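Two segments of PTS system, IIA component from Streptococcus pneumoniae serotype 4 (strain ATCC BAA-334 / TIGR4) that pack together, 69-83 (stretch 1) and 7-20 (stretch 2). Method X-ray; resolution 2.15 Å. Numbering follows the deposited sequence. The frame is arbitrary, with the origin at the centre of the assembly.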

# COMPACT_ATOMS: atom_id res chain seq x y z
N GLN A 69 15.45 -17.79 -8.64
CA GLN A 69 16.72 -17.80 -7.89
C GLN A 69 16.65 -17.05 -6.55
O GLN A 69 17.30 -17.46 -5.57
CB GLN A 69 17.85 -17.20 -8.71
CG GLN A 69 18.28 -18.05 -9.91
CD GLN A 69 19.42 -17.36 -10.65
OE1 GLN A 69 19.23 -16.81 -11.73
NE2 GLN A 69 20.58 -17.32 -10.04
N GLU A 70 15.91 -15.94 -6.53
CA GLU A 70 15.69 -15.17 -5.31
C GLU A 70 14.21 -14.89 -5.11
O GLU A 70 13.40 -15.02 -6.06
CB GLU A 70 16.34 -13.82 -5.46
CG GLU A 70 17.81 -13.79 -5.67
CD GLU A 70 18.25 -12.40 -6.03
OE1 GLU A 70 17.37 -11.49 -6.13
OE2 GLU A 70 19.46 -12.21 -6.21
N VAL A 71 13.84 -14.51 -3.89
CA VAL A 71 12.48 -14.04 -3.60
C VAL A 71 12.54 -12.73 -2.79
O VAL A 71 13.32 -12.60 -1.84
CB VAL A 71 11.65 -15.14 -2.88
CG1 VAL A 71 10.29 -14.60 -2.38
CG2 VAL A 71 11.45 -16.32 -3.79
N ILE A 72 11.74 -11.74 -3.19
CA ILE A 72 11.48 -10.57 -2.36
C ILE A 72 10.12 -10.76 -1.69
O ILE A 72 9.11 -11.00 -2.34
CB ILE A 72 11.59 -9.25 -3.17
CG1 ILE A 72 12.97 -9.16 -3.83
CG2 ILE A 72 11.40 -7.97 -2.24
CD1 ILE A 72 13.10 -8.01 -4.78
N VAL A 73 10.13 -10.71 -0.36
CA VAL A 73 8.94 -10.69 0.44
C VAL A 73 8.61 -9.22 0.73
O VAL A 73 9.45 -8.47 1.27
CB VAL A 73 9.14 -11.46 1.78
CG1 VAL A 73 7.87 -11.46 2.62
CG2 VAL A 73 9.58 -12.91 1.51
N LEU A 74 7.40 -8.81 0.35
CA LEU A 74 6.88 -7.48 0.71
C LEU A 74 5.90 -7.66 1.84
O LEU A 74 4.97 -8.48 1.74
CB LEU A 74 6.20 -6.82 -0.49
CG LEU A 74 7.04 -6.61 -1.75
CD1 LEU A 74 6.19 -5.88 -2.80
CD2 LEU A 74 8.37 -5.88 -1.47
N THR A 75 6.11 -6.93 2.93
CA THR A 75 5.16 -7.00 4.05
C THR A 75 4.58 -5.61 4.36
O THR A 75 5.17 -4.58 4.02
CB THR A 75 5.81 -7.57 5.31
OG1 THR A 75 6.81 -6.66 5.75
CG2 THR A 75 6.44 -9.00 5.04
N ASP A 76 3.41 -5.61 4.99
CA ASP A 76 2.64 -4.39 5.16
C ASP A 76 3.26 -3.38 6.11
O ASP A 76 3.29 -2.20 5.81
CB ASP A 76 1.16 -4.70 5.51
CG ASP A 76 0.98 -5.71 6.66
OD1 ASP A 76 1.97 -6.34 7.11
OD2 ASP A 76 -0.19 -5.91 7.07
N LEU A 77 3.79 -3.86 7.24
CA LEU A 77 4.44 -2.98 8.18
C LEU A 77 5.39 -3.74 9.15
O LEU A 77 5.20 -4.93 9.41
CB LEU A 77 3.38 -2.17 8.95
CG LEU A 77 2.62 -2.77 10.11
CD1 LEU A 77 1.60 -1.75 10.66
CD2 LEU A 77 1.90 -4.09 9.78
N ILE A 78 6.40 -3.04 9.66
CA ILE A 78 7.29 -3.58 10.68
C ILE A 78 6.51 -4.01 11.96
O ILE A 78 5.57 -3.35 12.38
CB ILE A 78 8.45 -2.59 11.00
CG1 ILE A 78 9.63 -3.29 11.73
CG2 ILE A 78 7.96 -1.37 11.80
CD1 ILE A 78 10.50 -4.19 10.84
N GLY A 79 6.87 -5.13 12.56
CA GLY A 79 6.22 -5.53 13.81
C GLY A 79 4.84 -6.13 13.57
O GLY A 79 4.17 -6.50 14.51
N GLY A 80 4.40 -6.20 12.33
CA GLY A 80 3.25 -7.05 11.97
C GLY A 80 3.65 -8.53 11.95
O GLY A 80 4.84 -8.84 11.90
N SER A 81 2.67 -9.43 11.98
CA SER A 81 2.97 -10.87 12.04
C SER A 81 3.60 -11.38 10.73
O SER A 81 4.56 -12.15 10.80
CB SER A 81 1.74 -11.71 12.41
OG SER A 81 1.27 -11.40 13.72
N PRO A 82 3.09 -10.95 9.54
CA PRO A 82 3.80 -11.35 8.31
C PRO A 82 5.29 -11.00 8.36
O PRO A 82 6.15 -11.85 8.03
CB PRO A 82 3.08 -10.55 7.19
CG PRO A 82 1.67 -10.40 7.73
CD PRO A 82 1.88 -10.14 9.22
N ASN A 83 5.61 -9.78 8.79
CA ASN A 83 7.03 -9.43 8.88
C ASN A 83 7.77 -10.23 9.94
O ASN A 83 8.91 -10.59 9.71
CB ASN A 83 7.26 -7.96 9.15
CG ASN A 83 8.62 -7.49 8.69
OD1 ASN A 83 9.52 -7.25 9.49
ND2 ASN A 83 8.78 -7.40 7.40
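Stretch 2 (7-20) FNRGILVASHGNFA

Stretch 2 contains a β-strand that ends at His16 and lies beside the strand of stretch 1 that includes Val71 to Leu74. The N-to-C directions of the two axes differ by 24° (signed crossing angle -24°) and their closest approach is 4.5 Å, which identifies neighbouring parallel strands of one sheet. The register is constant: Glu70 lies opposite Arg9, Val71 opposite Gly10, Ile72 opposite Ile11, Val73 opposite Leu12 and Leu74 opposite Val13, with CA-CA distances of 4.6 to 5.0 Å. Backbone torsions are extended on both sides, for example -101/123 at Ile72 and -134/126 at Ile11.

The hydrogen bonds alternate in the manner of a parallel ladder, each bonded residue of one strand reaching two residues of the other. Glu70 N donates to Asn8 O (3.1 Å, angle at hydrogen 148°), and Gly10 N to Glu70 O (2.9 Å). Ile72 N then donates to Gly10 O (3.0 Å), Leu12 N to Ile72 O (2.9 Å), Leu74 N to Leu12 O (2.8 Å) and Ala14 N to Leu74 O (2.7 Å). For these last five bonds the angles at hydrogen, 156° to 169°, support the assignments. Before the ladder, where both chains turn a corner, Gln69 N donates to Phe7 O at 2.7 Å. Beyond it the pairing loosens: Asp76 N to Ala14 O is a weak bond, 3.4 Å long and bent to 120°. CA-H...O contacts supplement the ladder, among them Val73 CA to Leu12 O at 3.3 Å.

Side chains alternate between the two faces of the sheet. Glu70, Ile72 and Leu74 share one face with Arg9, Ile11 and Val13. There Glu70 OE1 forms a salt bridge with Arg9 NE at 3.6 Å, lying at the edge of the guanidinium near its plane. Ile72 CD1 packs against the aliphatic part of the same arginine, 3.6 Å from Arg9 CD, while Leu74 CD1 meets Ile11 CG2 at 4.3 Å and Leu74 CB meets Val13 CG1 at 4.4 Å. The other face carries Val71, Val73 and Leu12. Gly10 has no side chain on this face; an ideal CB there would lie 3.7 Å from Val71 CG2, an ordinary contact distance, so the geometry alone does not demand glycine.

At the C-terminal end of the strands, side chains take over from the backbone ladder. Asp76 points toward stretch 2 in the p rotamer, and its OD2 accepts a hydrogen bond from His16 N at 2.9 Å. Asp76 CB also lies 3.8 Å from Phe19 CD2. The His16 side chain leaves its backbone sideways, but its end comes nearer stretch 1, placing His16 CE1 3.5 Å from Gly80 CA and 3.1 Å from Ser81 N. Gly80, which closes a type II turn begun at Leu77 and occupies the N-cap position of the following helix, suits this crowding, since an ideal CB would come within 3.1 Å of His16 CE1 and 2.8 Å of Leu77 CD2. From the first turn of that helix, Pro82 points back toward stretch 2, with Pro82 CB 4.0 Å from Ala14 CB and Pro82 CD 3.4 Å from His16 CE1.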

# COMPACT_ATOMS: atom_id res chain seq x y z
N PHE A 7 13.68 -18.73 -12.98
CA PHE A 7 13.68 -17.32 -13.29
C PHE A 7 14.50 -16.53 -12.25
O PHE A 7 15.00 -17.10 -11.26
CB PHE A 7 12.24 -16.82 -13.35
CG PHE A 7 11.39 -17.59 -14.31
CD1 PHE A 7 11.54 -17.42 -15.68
CD2 PHE A 7 10.42 -18.46 -13.85
CE1 PHE A 7 10.76 -18.11 -16.58
CE2 PHE A 7 9.63 -19.17 -14.73
CZ PHE A 7 9.79 -19.01 -16.11
N ASN A 8 14.66 -15.24 -12.49
CA ASN A 8 15.52 -14.43 -11.63
C ASN A 8 14.96 -14.25 -10.21
O ASN A 8 15.69 -14.42 -9.25
CB ASN A 8 15.78 -13.06 -12.25
CG ASN A 8 16.73 -13.14 -13.43
OD1 ASN A 8 17.57 -14.01 -13.49
ND2 ASN A 8 16.58 -12.24 -14.37
N ARG A 9 13.68 -13.93 -10.10
CA ARG A 9 13.15 -13.29 -8.90
C ARG A 9 11.64 -13.52 -8.81
O ARG A 9 10.92 -13.20 -9.74
CB ARG A 9 13.42 -11.78 -9.00
CG ARG A 9 13.31 -10.97 -7.74
CD ARG A 9 13.97 -9.63 -7.90
NE ARG A 9 15.30 -9.78 -8.49
CZ ARG A 9 15.63 -9.36 -9.70
NH1 ARG A 9 14.73 -8.73 -10.45
NH2 ARG A 9 16.86 -9.58 -10.16
N GLY A 10 11.20 -14.11 -7.70
CA GLY A 10 9.78 -14.23 -7.35
C GLY A 10 9.37 -13.19 -6.30
O GLY A 10 10.23 -12.55 -5.67
N ILE A 11 8.08 -12.96 -6.14
CA ILE A 11 7.64 -11.93 -5.21
C ILE A 11 6.54 -12.50 -4.37
O ILE A 11 5.57 -13.00 -4.90
CB ILE A 11 7.15 -10.63 -5.94
CG1 ILE A 11 8.24 -10.00 -6.82
CG2 ILE A 11 6.61 -9.56 -4.91
CD1 ILE A 11 7.69 -8.93 -7.75
N LEU A 12 6.69 -12.43 -3.06
CA LEU A 12 5.56 -12.74 -2.20
C LEU A 12 5.08 -11.46 -1.52
O LEU A 12 5.88 -10.76 -0.90
CB LEU A 12 5.95 -13.77 -1.14
CG LEU A 12 4.89 -14.10 -0.08
CD1 LEU A 12 3.62 -14.77 -0.67
CD2 LEU A 12 5.51 -14.98 0.97
N VAL A 13 3.80 -11.16 -1.64
CA VAL A 13 3.25 -9.95 -1.02
C VAL A 13 2.42 -10.45 0.13
O VAL A 13 1.44 -11.20 -0.09
CB VAL A 13 2.31 -9.17 -1.96
CG1 VAL A 13 2.01 -7.80 -1.40
CG2 VAL A 13 2.88 -9.04 -3.35
N ALA A 14 2.77 -10.05 1.35
CA ALA A 14 2.08 -10.59 2.53
C ALA A 14 1.61 -9.49 3.48
O ALA A 14 2.31 -8.53 3.68
CB ALA A 14 3.00 -11.55 3.28
N SER A 15 0.43 -9.65 4.08
CA SER A 15 -0.06 -8.65 5.02
C SER A 15 -1.09 -9.26 5.96
O SER A 15 -1.64 -10.33 5.69
CB SER A 15 -0.74 -7.52 4.22
OG SER A 15 -1.91 -8.02 3.61
N HIS A 16 -1.39 -8.57 7.05
CA HIS A 16 -2.70 -8.78 7.70
C HIS A 16 -3.79 -8.37 6.69
O HIS A 16 -3.59 -7.44 5.91
CB HIS A 16 -2.84 -7.91 8.92
CG HIS A 16 -1.88 -8.25 10.02
ND1 HIS A 16 -0.60 -7.75 10.07
CD2 HIS A 16 -2.04 -8.98 11.15
CE1 HIS A 16 -0.01 -8.16 11.18
NE2 HIS A 16 -0.85 -8.94 11.83
N GLY A 17 -4.91 -9.09 6.68
CA GLY A 17 -6.02 -8.75 5.80
C GLY A 17 -5.74 -8.72 4.32
O GLY A 17 -4.81 -9.36 3.83
N ASN A 18 -6.59 -7.95 3.61
CA ASN A 18 -6.68 -7.92 2.17
C ASN A 18 -5.71 -6.93 1.49
O ASN A 18 -5.74 -6.78 0.27
CB ASN A 18 -8.13 -7.58 1.77
CG ASN A 18 -9.13 -8.69 2.13
OD1 ASN A 18 -8.76 -9.85 2.33
ND2 ASN A 18 -10.40 -8.33 2.19
N PHE A 19 -4.85 -6.25 2.25
CA PHE A 19 -3.88 -5.30 1.64
C PHE A 19 -3.06 -5.91 0.49
O PHE A 19 -2.98 -5.30 -0.60
CB PHE A 19 -2.92 -4.74 2.70
CG PHE A 19 -2.04 -3.61 2.21
CD1 PHE A 19 -2.59 -2.43 1.71
CD2 PHE A 19 -0.65 -3.71 2.30
CE1 PHE A 19 -1.78 -1.39 1.32
CE2 PHE A 19 0.16 -2.68 1.89
CZ PHE A 19 -0.43 -1.50 1.38
N ALA A 20 -2.48 -7.09 0.75
CA ALA A 20 -1.64 -7.82 -0.20
C ALA A 20 -2.34 -8.22 -1.48
O ALA A 20 -1.84 -7.93 -2.57
CB ALA A 20 -0.99 -9.08 0.49